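Local structure of deoxyribodipyrimidine photo-lyase (Oryza sativa Japonica Group, 3UMV) at residues 81-86 with 138-143; 234-239 with 421-426; 376-381 with 397-402. The protein repairs UV-damaged DNA by using light and a bound FAD to split cyclobutane pyrimidine dimers back into two separate pyrimidines. All coordinates share one frame; numbering follows the deposited sequence.

Contact 1: 81-86 with 138-143; sequences FLLSAR and SPLRPV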
# COMPACT_ATOMS: atom_id res chain seq x y z
N PHE A 81 -8.92 -3.71 14.19
CA PHE A 81 -7.76 -3.85 13.29
C PHE A 81 -7.45 -2.60 12.49
O PHE A 81 -8.26 -1.69 12.39
CB PHE A 81 -7.95 -5.07 12.37
CG PHE A 81 -8.29 -6.33 13.12
CD1 PHE A 81 -7.34 -6.95 13.91
CD2 PHE A 81 -9.55 -6.89 13.03
CE1 PHE A 81 -7.64 -8.12 14.61
CE2 PHE A 81 -9.87 -8.06 13.72
CZ PHE A 81 -8.91 -8.67 14.51
N LEU A 82 -6.25 -2.55 11.91
CA LEU A 82 -5.84 -1.38 11.13
C LEU A 82 -6.81 -1.10 9.99
O LEU A 82 -6.96 -1.90 9.06
CB LEU A 82 -4.43 -1.58 10.58
CG LEU A 82 -3.89 -0.34 9.85
CD1 LEU A 82 -3.91 0.85 10.81
CD2 LEU A 82 -2.49 -0.62 9.32
N LEU A 83 -7.46 0.06 10.06
CA LEU A 83 -8.42 0.49 9.05
C LEU A 83 -9.45 -0.60 8.71
O LEU A 83 -9.83 -0.77 7.56
CB LEU A 83 -7.70 0.99 7.79
CG LEU A 83 -6.94 2.31 7.99
CD1 LEU A 83 -5.97 2.60 6.87
CD2 LEU A 83 -7.91 3.49 8.20
N SER A 84 -9.89 -1.32 9.74
CA SER A 84 -10.92 -2.34 9.59
C SER A 84 -10.55 -3.48 8.63
O SER A 84 -11.40 -3.98 7.89
CB SER A 84 -12.26 -1.71 9.17
OG SER A 84 -12.64 -0.69 10.08
N ALA A 85 -9.29 -3.90 8.67
CA ALA A 85 -8.88 -5.09 7.94
C ALA A 85 -9.86 -6.24 8.21
O ALA A 85 -10.34 -6.40 9.34
CB ALA A 85 -7.47 -5.50 8.34
N ARG A 86 -10.15 -7.00 7.17
CA ARG A 86 -11.05 -8.14 7.24
C ARG A 86 -10.22 -9.41 7.13
O ARG A 86 -9.01 -9.35 6.96
CB ARG A 86 -12.07 -8.10 6.09
CG ARG A 86 -12.80 -6.77 5.88
CD ARG A 86 -13.40 -6.23 7.15
NE ARG A 86 -14.59 -5.40 6.90
CZ ARG A 86 -14.56 -4.16 6.40
NH1 ARG A 86 -13.41 -3.61 6.05
NH2 ARG A 86 -15.69 -3.48 6.23
N SER A 138 4.72 5.53 6.91
CA SER A 138 3.44 5.54 6.18
C SER A 138 2.74 6.86 6.45
O SER A 138 2.80 7.37 7.56
CB SER A 138 2.53 4.40 6.67
OG SER A 138 1.21 4.63 6.21
N PRO A 139 2.07 7.42 5.43
CA PRO A 139 1.37 8.69 5.64
C PRO A 139 -0.05 8.50 6.19
O PRO A 139 -0.75 9.48 6.45
CB PRO A 139 1.29 9.28 4.22
CG PRO A 139 1.23 8.07 3.33
CD PRO A 139 2.10 7.02 4.01
N LEU A 140 -0.50 7.26 6.34
CA LEU A 140 -1.89 7.05 6.76
C LEU A 140 -2.07 7.51 8.20
O LEU A 140 -1.23 7.25 9.07
CB LEU A 140 -2.27 5.59 6.62
CG LEU A 140 -2.26 5.09 5.17
CD1 LEU A 140 -2.89 3.71 5.13
CD2 LEU A 140 -3.00 6.07 4.22
N ARG A 141 -3.19 8.18 8.49
CA ARG A 141 -3.33 8.79 9.80
C ARG A 141 -3.27 7.82 10.99
O ARG A 141 -2.69 8.17 12.01
CB ARG A 141 -4.53 9.76 9.87
CG ARG A 141 -5.89 9.14 10.13
CD ARG A 141 -6.98 10.23 10.16
NE ARG A 141 -6.99 11.04 8.94
CZ ARG A 141 -7.78 10.82 7.89
NH1 ARG A 141 -8.64 9.80 7.89
NH2 ARG A 141 -7.71 11.62 6.83
N PRO A 142 -3.86 6.61 10.89
CA PRO A 142 -3.75 5.80 12.11
C PRO A 142 -2.32 5.36 12.43
O PRO A 142 -1.99 5.13 13.60
CB PRO A 142 -4.66 4.58 11.85
CG PRO A 142 -5.02 4.64 10.41
CD PRO A 142 -4.79 6.02 9.89
N VAL A 143 -1.50 5.23 11.40
CA VAL A 143 -0.10 4.84 11.59
C VAL A 143 0.73 5.99 12.16
O VAL A 143 1.47 5.82 13.12
CB VAL A 143 0.52 4.36 10.29
CG1 VAL A 143 1.97 4.01 10.53
CG2 VAL A 143 -0.28 3.18 9.75

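Contact 2: 234-239 with 421-426; sequences ENVPEI and NDKYEI. With FAD (flavin-adenine dinucleotide), chain I.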
# COMPACT_ATOMS: atom_id res chain seq x y z
N GLU A 234 -14.48 -9.59 9.87
CA GLU A 234 -15.55 -9.94 8.97
C GLU A 234 -15.06 -10.97 7.96
O GLU A 234 -13.91 -10.93 7.51
CB GLU A 234 -16.09 -8.69 8.28
CG GLU A 234 -17.53 -8.82 7.87
CD GLU A 234 -18.02 -7.62 7.09
OE1 GLU A 234 -17.55 -6.49 7.38
OE2 GLU A 234 -18.88 -7.80 6.19
N ASN A 235 -15.94 -11.89 7.59
CA ASN A 235 -15.54 -13.02 6.76
C ASN A 235 -15.46 -12.76 5.25
O ASN A 235 -16.13 -13.43 4.47
CB ASN A 235 -16.44 -14.22 7.05
CG ASN A 235 -15.99 -15.48 6.34
OD1 ASN A 235 -14.87 -15.56 5.85
ND2 ASN A 235 -16.87 -16.47 6.28
N VAL A 236 -14.63 -11.79 4.84
CA VAL A 236 -14.25 -11.68 3.44
C VAL A 236 -13.13 -12.69 3.19
O VAL A 236 -12.08 -12.62 3.82
CB VAL A 236 -13.74 -10.25 3.12
CG1 VAL A 236 -13.38 -10.14 1.66
CG2 VAL A 236 -14.79 -9.22 3.49
N PRO A 237 -13.37 -13.66 2.30
CA PRO A 237 -12.48 -14.82 2.18
C PRO A 237 -11.08 -14.47 1.69
O PRO A 237 -10.90 -13.55 0.89
CB PRO A 237 -13.17 -15.70 1.13
CG PRO A 237 -14.56 -15.21 1.06
CD PRO A 237 -14.50 -13.75 1.37
N GLU A 238 -10.10 -15.22 2.18
CA GLU A 238 -8.72 -15.07 1.73
C GLU A 238 -8.63 -15.35 0.23
O GLU A 238 -9.39 -16.16 -0.30
CB GLU A 238 -7.80 -16.04 2.49
CG GLU A 238 -7.46 -15.58 3.90
CD GLU A 238 -6.50 -16.53 4.60
OE1 GLU A 238 -6.96 -17.30 5.47
OE2 GLU A 238 -5.29 -16.51 4.30
N ILE A 239 -7.71 -14.67 -0.45
CA ILE A 239 -7.48 -14.96 -1.86
C ILE A 239 -6.70 -16.26 -2.00
O ILE A 239 -5.91 -16.62 -1.11
CB ILE A 239 -6.74 -13.83 -2.61
CG1 ILE A 239 -5.34 -13.64 -2.05
CG2 ILE A 239 -7.54 -12.52 -2.56
CD1 ILE A 239 -4.57 -12.54 -2.73
N ASN A 421 -13.58 -0.41 -1.42
CA ASN A 421 -12.19 -0.66 -1.78
C ASN A 421 -11.41 -1.25 -0.60
O ASN A 421 -10.71 -2.25 -0.72
CB ASN A 421 -11.58 0.67 -2.25
CG ASN A 421 -10.13 0.53 -2.69
OD1 ASN A 421 -9.86 0.30 -3.88
ND2 ASN A 421 -9.20 0.65 -1.75
N ASP A 422 -11.56 -0.63 0.56
CA ASP A 422 -10.87 -1.09 1.76
C ASP A 422 -11.41 -2.43 2.28
O ASP A 422 -10.66 -3.21 2.86
CB ASP A 422 -10.95 -0.01 2.84
CG ASP A 422 -10.04 1.18 2.55
OD1 ASP A 422 -9.41 1.25 1.46
OD2 ASP A 422 -9.91 2.04 3.44
N LYS A 423 -12.69 -2.70 2.07
CA LYS A 423 -13.26 -3.96 2.51
C LYS A 423 -12.76 -5.16 1.69
O LYS A 423 -12.40 -6.19 2.25
CB LYS A 423 -14.79 -3.91 2.47
CG LYS A 423 -15.47 -5.21 2.82
CD LYS A 423 -16.95 -4.97 3.06
CE LYS A 423 -17.60 -6.20 3.69
NZ LYS A 423 -19.05 -5.98 3.99
N TYR A 424 -12.74 -5.01 0.37
CA TYR A 424 -12.54 -6.13 -0.54
C TYR A 424 -11.17 -6.26 -1.19
O TYR A 424 -10.74 -7.37 -1.52
CB TYR A 424 -13.62 -6.08 -1.63
CG TYR A 424 -15.00 -6.41 -1.09
CD1 TYR A 424 -15.99 -5.44 -0.94
CD2 TYR A 424 -15.30 -7.70 -0.69
CE1 TYR A 424 -17.26 -5.76 -0.45
CE2 TYR A 424 -16.56 -8.02 -0.19
CZ TYR A 424 -17.52 -7.05 -0.07
OH TYR A 424 -18.76 -7.39 0.42
N GLU A 425 -10.49 -5.14 -1.44
CA GLU A 425 -9.21 -5.21 -2.15
C GLU A 425 -8.08 -5.73 -1.26
O GLU A 425 -7.94 -5.35 -0.10
CB GLU A 425 -8.82 -3.84 -2.74
CG GLU A 425 -9.80 -3.25 -3.71
CD GLU A 425 -9.69 -3.81 -5.13
OE1 GLU A 425 -10.23 -3.17 -6.05
OE2 GLU A 425 -9.07 -4.87 -5.32
N ILE A 426 -7.28 -6.62 -1.82
CA ILE A 426 -6.12 -7.13 -1.11
C ILE A 426 -5.05 -6.04 -0.95
O ILE A 426 -4.26 -6.08 -0.02
CB ILE A 426 -5.55 -8.39 -1.80
CG1 ILE A 426 -4.49 -9.04 -0.91
CG2 ILE A 426 -5.03 -8.06 -3.21
CD1 ILE A 426 -5.00 -9.39 0.46
PA FAD I . 0.26 -2.55 -12.51
O1A FAD I . -0.39 -1.91 -13.70
O2A FAD I . 1.12 -3.74 -12.83
O5B FAD I . 1.08 -1.43 -11.73
C5B FAD I . 2.27 -1.72 -11.03
C4B FAD I . 2.34 -0.89 -9.74
O4B FAD I . 2.29 0.51 -10.02
C3B FAD I . 1.16 -1.14 -8.83
O3B FAD I . 1.35 -2.29 -8.04
C2B FAD I . 1.15 0.11 -8.01
O2B FAD I . 2.19 0.05 -7.05
C1B FAD I . 1.54 1.16 -9.02
N9A FAD I . 0.34 1.79 -9.60
C8A FAD I . -0.31 1.44 -10.75
N7A FAD I . -1.35 2.30 -10.91
C5A FAD I . -1.37 3.17 -9.87
C6A FAD I . -2.19 4.25 -9.50
N6A FAD I . -3.16 4.70 -10.30
N1A FAD I . -1.92 4.96 -8.35
C2A FAD I . -0.85 4.60 -7.56
N3A FAD I . -0.05 3.54 -7.92
C4A FAD I . -0.30 2.85 -9.05
N1 FAD I . -3.85 0.83 -5.73
C2 FAD I . -3.47 0.17 -4.59
O2 FAD I . -2.30 -0.19 -4.50
N3 FAD I . -4.38 -0.05 -3.58
C4 FAD I . -5.69 0.38 -3.70
O4 FAD I . -6.51 0.17 -2.79
C4X FAD I . -6.06 1.05 -4.86
N5 FAD I . -7.35 1.48 -5.06
C5X FAD I . -7.70 2.17 -6.20
C6 FAD I . -9.01 2.63 -6.38
C7 FAD I . -9.36 3.32 -7.54
C7M FAD I . -10.77 3.83 -7.70
C8 FAD I . -8.39 3.53 -8.53
C8M FAD I . -8.71 4.26 -9.80
C9 FAD I . -7.11 3.06 -8.35
C9A FAD I . -6.76 2.38 -7.20
N10 FAD I . -5.47 1.91 -7.03
C10 FAD I . -5.14 1.26 -5.87
C1' FAD I . -4.40 2.11 -8.09
C2' FAD I . -4.31 0.95 -9.13
O2' FAD I . -5.56 0.56 -9.70
C3' FAD I . -3.62 -0.32 -8.60
O3' FAD I . -2.40 0.03 -8.00
C4' FAD I . -3.34 -1.36 -9.69
O4' FAD I . -4.55 -1.74 -10.31
C5' FAD I . -2.65 -2.56 -9.03
O5' FAD I . -2.56 -3.70 -9.84
P FAD I . -1.12 -4.15 -10.41
O1P FAD I . -0.10 -4.22 -9.29
O2P FAD I . -1.26 -5.45 -11.15
O3P FAD I . -0.91 -2.92 -11.43
O HOH W 1 -18.65 -4.18 6.22

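Contact 3: 376-381 with 397-402; sequences PLWNAS and MYWAKK. With FAD (flavin-adenine dinucleotide), chain I.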
# COMPACT_ATOMS: atom_id res chain seq x y z
N PRO A 376 -24.31 -3.98 -16.34
CA PRO A 376 -23.64 -5.26 -16.14
C PRO A 376 -22.12 -5.15 -16.13
O PRO A 376 -21.48 -5.98 -15.52
CB PRO A 376 -24.11 -6.09 -17.34
CG PRO A 376 -24.43 -5.08 -18.38
CD PRO A 376 -25.00 -3.91 -17.64
N LEU A 377 -21.58 -4.13 -16.80
CA LEU A 377 -20.15 -3.87 -16.77
C LEU A 377 -19.73 -3.44 -15.35
O LEU A 377 -18.75 -3.93 -14.82
CB LEU A 377 -19.77 -2.83 -17.81
CG LEU A 377 -18.29 -2.44 -17.81
CD1 LEU A 377 -17.38 -3.68 -17.97
CD2 LEU A 377 -18.01 -1.42 -18.89
N TRP A 378 -20.51 -2.55 -14.74
CA TRP A 378 -20.21 -2.11 -13.38
C TRP A 378 -20.35 -3.28 -12.41
O TRP A 378 -19.47 -3.52 -11.58
CB TRP A 378 -21.11 -0.95 -12.96
CG TRP A 378 -20.59 -0.35 -11.68
CD1 TRP A 378 -19.70 0.68 -11.57
CD2 TRP A 378 -20.85 -0.81 -10.34
NE1 TRP A 378 -19.42 0.92 -10.25
CE2 TRP A 378 -20.12 0.03 -9.47
CE3 TRP A 378 -21.66 -1.82 -9.79
CZ2 TRP A 378 -20.13 -0.13 -8.08
CZ3 TRP A 378 -21.69 -1.97 -8.41
CH2 TRP A 378 -20.93 -1.12 -7.57
N ASN A 379 -21.44 -4.02 -12.54
CA ASN A 379 -21.63 -5.18 -11.69
C ASN A 379 -20.44 -6.13 -11.76
O ASN A 379 -20.03 -6.67 -10.73
CB ASN A 379 -22.91 -5.95 -12.08
CG ASN A 379 -24.18 -5.18 -11.78
OD1 ASN A 379 -25.24 -5.53 -12.30
ND2 ASN A 379 -24.09 -4.16 -10.94
N ALA A 380 -19.91 -6.36 -12.97
CA ALA A 380 -18.77 -7.24 -13.16
C ALA A 380 -17.54 -6.73 -12.42
O ALA A 380 -16.83 -7.50 -11.79
CB ALA A 380 -18.46 -7.43 -14.69
N SER A 381 -17.30 -5.43 -12.49
CA SER A 381 -16.14 -4.85 -11.82
C SER A 381 -16.28 -5.00 -10.30
O SER A 381 -15.32 -5.36 -9.62
CB SER A 381 -15.93 -3.39 -12.23
OG SER A 381 -16.93 -2.52 -11.73
N MET A 397 -11.22 2.82 -12.23
CA MET A 397 -11.60 4.18 -12.62
C MET A 397 -13.09 4.25 -12.99
O MET A 397 -13.82 5.11 -12.50
CB MET A 397 -10.74 4.67 -13.79
CG MET A 397 -9.27 4.74 -13.46
SD MET A 397 -8.28 5.36 -14.85
CE MET A 397 -8.07 3.86 -15.77
N TYR A 398 -13.53 3.34 -13.86
CA TYR A 398 -14.93 3.26 -14.27
C TYR A 398 -15.83 3.03 -13.06
O TYR A 398 -16.81 3.74 -12.85
CB TYR A 398 -15.09 2.10 -15.26
CG TYR A 398 -16.50 1.93 -15.79
CD1 TYR A 398 -17.39 1.04 -15.19
CD2 TYR A 398 -16.94 2.66 -16.88
CE1 TYR A 398 -18.69 0.88 -15.69
CE2 TYR A 398 -18.22 2.51 -17.38
CZ TYR A 398 -19.09 1.64 -16.78
OH TYR A 398 -20.36 1.52 -17.30
N TRP A 399 -15.45 2.06 -12.24
CA TRP A 399 -16.21 1.65 -11.06
C TRP A 399 -16.46 2.81 -10.11
O TRP A 399 -17.60 3.06 -9.69
CB TRP A 399 -15.42 0.54 -10.36
CG TRP A 399 -15.92 0.13 -9.03
CD1 TRP A 399 -16.91 -0.77 -8.75
CD2 TRP A 399 -15.38 0.53 -7.76
NE1 TRP A 399 -17.05 -0.92 -7.39
CE2 TRP A 399 -16.12 -0.13 -6.76
CE3 TRP A 399 -14.35 1.39 -7.38
CZ2 TRP A 399 -15.87 0.05 -5.41
CZ3 TRP A 399 -14.11 1.58 -6.04
CH2 TRP A 399 -14.86 0.91 -5.07
N ALA A 400 -15.42 3.56 -9.79
CA ALA A 400 -15.59 4.65 -8.84
C ALA A 400 -16.37 5.82 -9.44
O ALA A 400 -17.12 6.50 -8.73
CB ALA A 400 -14.23 5.11 -8.29
N LYS A 401 -16.17 6.08 -10.72
CA LYS A 401 -16.91 7.15 -11.38
C LYS A 401 -18.41 6.88 -11.47
O LYS A 401 -19.23 7.82 -11.36
CB LYS A 401 -16.33 7.43 -12.76
CG LYS A 401 -14.98 8.11 -12.67
CD LYS A 401 -14.49 8.58 -14.02
CE LYS A 401 -13.11 9.25 -13.87
NZ LYS A 401 -13.21 10.58 -13.21
N LYS A 402 -18.80 5.63 -11.66
CA LYS A 402 -20.23 5.30 -11.62
C LYS A 402 -20.83 5.52 -10.23
O LYS A 402 -21.99 5.89 -10.09
CB LYS A 402 -20.49 3.87 -12.07
CG LYS A 402 -20.19 3.61 -13.54
CD LYS A 402 -21.08 4.46 -14.43
CE LYS A 402 -20.23 5.29 -15.38
NZ LYS A 402 -21.03 5.89 -16.50
PA FAD I . 0.26 -2.55 -12.51
O1A FAD I . -0.39 -1.91 -13.70
O2A FAD I . 1.12 -3.74 -12.83
O5B FAD I . 1.08 -1.43 -11.73
C5B FAD I . 2.27 -1.72 -11.03
C4B FAD I . 2.34 -0.89 -9.74
O4B FAD I . 2.29 0.51 -10.02
C3B FAD I . 1.16 -1.14 -8.83
O3B FAD I . 1.35 -2.29 -8.04
C2B FAD I . 1.15 0.11 -8.01
O2B FAD I . 2.19 0.05 -7.05
C1B FAD I . 1.54 1.16 -9.02
N9A FAD I . 0.34 1.79 -9.60
C8A FAD I . -0.31 1.44 -10.75
N7A FAD I . -1.35 2.30 -10.91
C5A FAD I . -1.37 3.17 -9.87
C6A FAD I . -2.19 4.25 -9.50
N6A FAD I . -3.16 4.70 -10.30
N1A FAD I . -1.92 4.96 -8.35
C2A FAD I . -0.85 4.60 -7.56
N3A FAD I . -0.05 3.54 -7.92
C4A FAD I . -0.30 2.85 -9.05
N1 FAD I . -3.85 0.83 -5.73
C2 FAD I . -3.47 0.17 -4.59
O2 FAD I . -2.30 -0.19 -4.50
N3 FAD I . -4.38 -0.05 -3.58
C4 FAD I . -5.69 0.38 -3.70
O4 FAD I . -6.51 0.17 -2.79
C4X FAD I . -6.06 1.05 -4.86
N5 FAD I . -7.35 1.48 -5.06
C5X FAD I . -7.70 2.17 -6.20
C6 FAD I . -9.01 2.63 -6.38
C7 FAD I . -9.36 3.32 -7.54
C7M FAD I . -10.77 3.83 -7.70
C8 FAD I . -8.39 3.53 -8.53
C8M FAD I . -8.71 4.26 -9.80
C9 FAD I . -7.11 3.06 -8.35
C9A FAD I . -6.76 2.38 -7.20
N10 FAD I . -5.47 1.91 -7.03
C10 FAD I . -5.14 1.26 -5.87
C1' FAD I . -4.40 2.11 -8.09
C2' FAD I . -4.31 0.95 -9.13
O2' FAD I . -5.56 0.56 -9.70
C3' FAD I . -3.62 -0.32 -8.60
O3' FAD I . -2.40 0.03 -8.00
C4' FAD I . -3.34 -1.36 -9.69
O4' FAD I . -4.55 -1.74 -10.31
C5' FAD I . -2.65 -2.56 -9.03
O5' FAD I . -2.56 -3.70 -9.84
P FAD I . -1.12 -4.15 -10.41
O1P FAD I . -0.10 -4.22 -9.29
O2P FAD I . -1.26 -5.45 -11.15
O3P FAD I . -0.91 -2.92 -11.43

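Contact 1: 81-86 with 138-143
P142 is touched on two of its ring carbons by two adjacent leucines, each crossing the proline at about a right angle. L82 has CG anti to its backbone N (chi1 -175°), which carries CD1 to within 3.9 Å of P142 CB. L83 takes the other choice, with CG anti to the carbonyl carbon (chi1 -69°), and comes in at the next ring position, L83 CD2 lying 3.8 Å from P142 CG. Its second methyl crosses L140 obliquely, L83 CD1 meeting L140 CD1 at 3.7 Å, while L82 CD2 makes only a looser approach of 4.4 Å to V143 CG2. The leucines stand on a tight turn closed by A85 N to L82 O. The turn follows strand 70-75, and L140, P142 and V143 mark the start of helix 141-157, after strand 132-135. Two post-strand connections of the photolyase alpha/beta domain are therefore joined here. L83 and L140 also both reach Y434 of helix 431-442, extending the apolar patch beyond this pair. No hydrogen bond spans the 193 Å² interface. Its chemistry is purely aliphatic, so van der Waals fit, rather than directional bonds, probably sets how the segments meet.

Contact 2: 234-239 with 421-426
K423 NZ is gripped by four partners: E234, a water, E369 and the hydroxyl of Y419, with both carboxylates forming salt bridges. They share three N-H groups, so not all can be separate straight donations. The site lies in the FAD-binding part of the photolyase fold, where the last turn of helix 410-424 packs on the loop 234-239 between helices 222-231 and 246-254. The bridge from K423 NZ to E234 OE2 is 2.9 Å long and uses the syn lone pair of that oxygen. The water accepts from the lysine and donates to E234 OE1, tying that oxygen to the ammonium only indirectly; OE1 also pairs with R86 NE. K423 is fully extended, which brings NZ to the loop, and two acidic groups nearby would be expected to favour its charged form.

Beyond the salt bridge the packing is apolar, aliphatic against aromatic at Y424 and aliphatic at I426. An inverse gamma turn centred on N235 precedes V236, whose CG1 comes obliquely to the Y424 ring, 3.9 Å from CD2. I239 CD1 meets I426 CG1 at 3.9 Å, the two side chains crossing at about a right angle.

On the flavin side of the same helix, N421 uses ND2 twice. One nearly straight bond (167°) runs from N421 ND2 to FAD O4 at 2.9 Å; the other, 3.3 Å at 163°, reaches the anti lone pair of D422 OD1, which also accepts from R429 N. An alanine in place of N421 would lose both bonds and would probably leave the flavin edge less firmly positioned. D422 OD1 lies in the amide plane of N421, which helps hold that plane's rotation, and N421 OD1 is left 3.0 Å from FAD N5.

Contact 3: 376-381 with 397-402
One hydrogen bond crosses between these helices: W378 NE1 donates to W399 O at 2.9 Å and 167°, with the oxygen in the indole plane and the N-H meeting a carbonyl lone pair. A second, within helix 376-388, runs from S381 OG to W378 O at 2.7 Å and leaves the serine oxygen at the edge of the W399 ring. The hydroxyl of Y398 bonds to D375, and W399 NE1 to Q382.

Among the aromatic contacts, both tryptophans have CG anti to their backbone N. Their five-membered rings are nearly parallel (9°) with centroids 4.7 Å apart, but slid so far that they barely overlap; W378 CZ2 nevertheless comes within 3.3 Å of W399 NE1, a tight approach. Both are predicted electron-transfer tryptophans, and W406, T-shaped against W378, is the third; FAD C7M lies at the edge of W399, consistent with a route to the flavin.

Of the CH-pi and packing contacts, L377 CD2 sits over one face of Y398, 4.1 Å from the centroid, and K402 CG covers the opposite face. K402 CB packs closely and obliquely on W378 CD1, at 3.3 Å.

The axes of segments 376-381 and 397-402 cross at -113° with a closest approach of 9.5 Å; helix 463-469 packs on L377 and Y398, helix 472-489 on L377 and S381, and helix 431-442 on M397 and A400.

In the fold
Contacts 1 and 2 are direct neighbours, with centres about 14 Å apart. R86, at the end of segment 81-86, forms a salt bridge with loop 234-239 (R86 NE to E234 OE1, 3.2 Å) and packs on V236; E234 in turn bonds K423 of helix 410-424, which carries N421 at the flavin. Contacts 2 and 3 lie about 18 Å apart between centres, and contact 3 is nested within the loop closed by contact 2. They meet where W399 CH2 lies 4.1 Å from N421 N, and both touch the flavin, contact 2 at O4 and contact 3 at its methyl groups. Contacts 1 and 3 do not touch, their nearest atoms being about 12 Å apart.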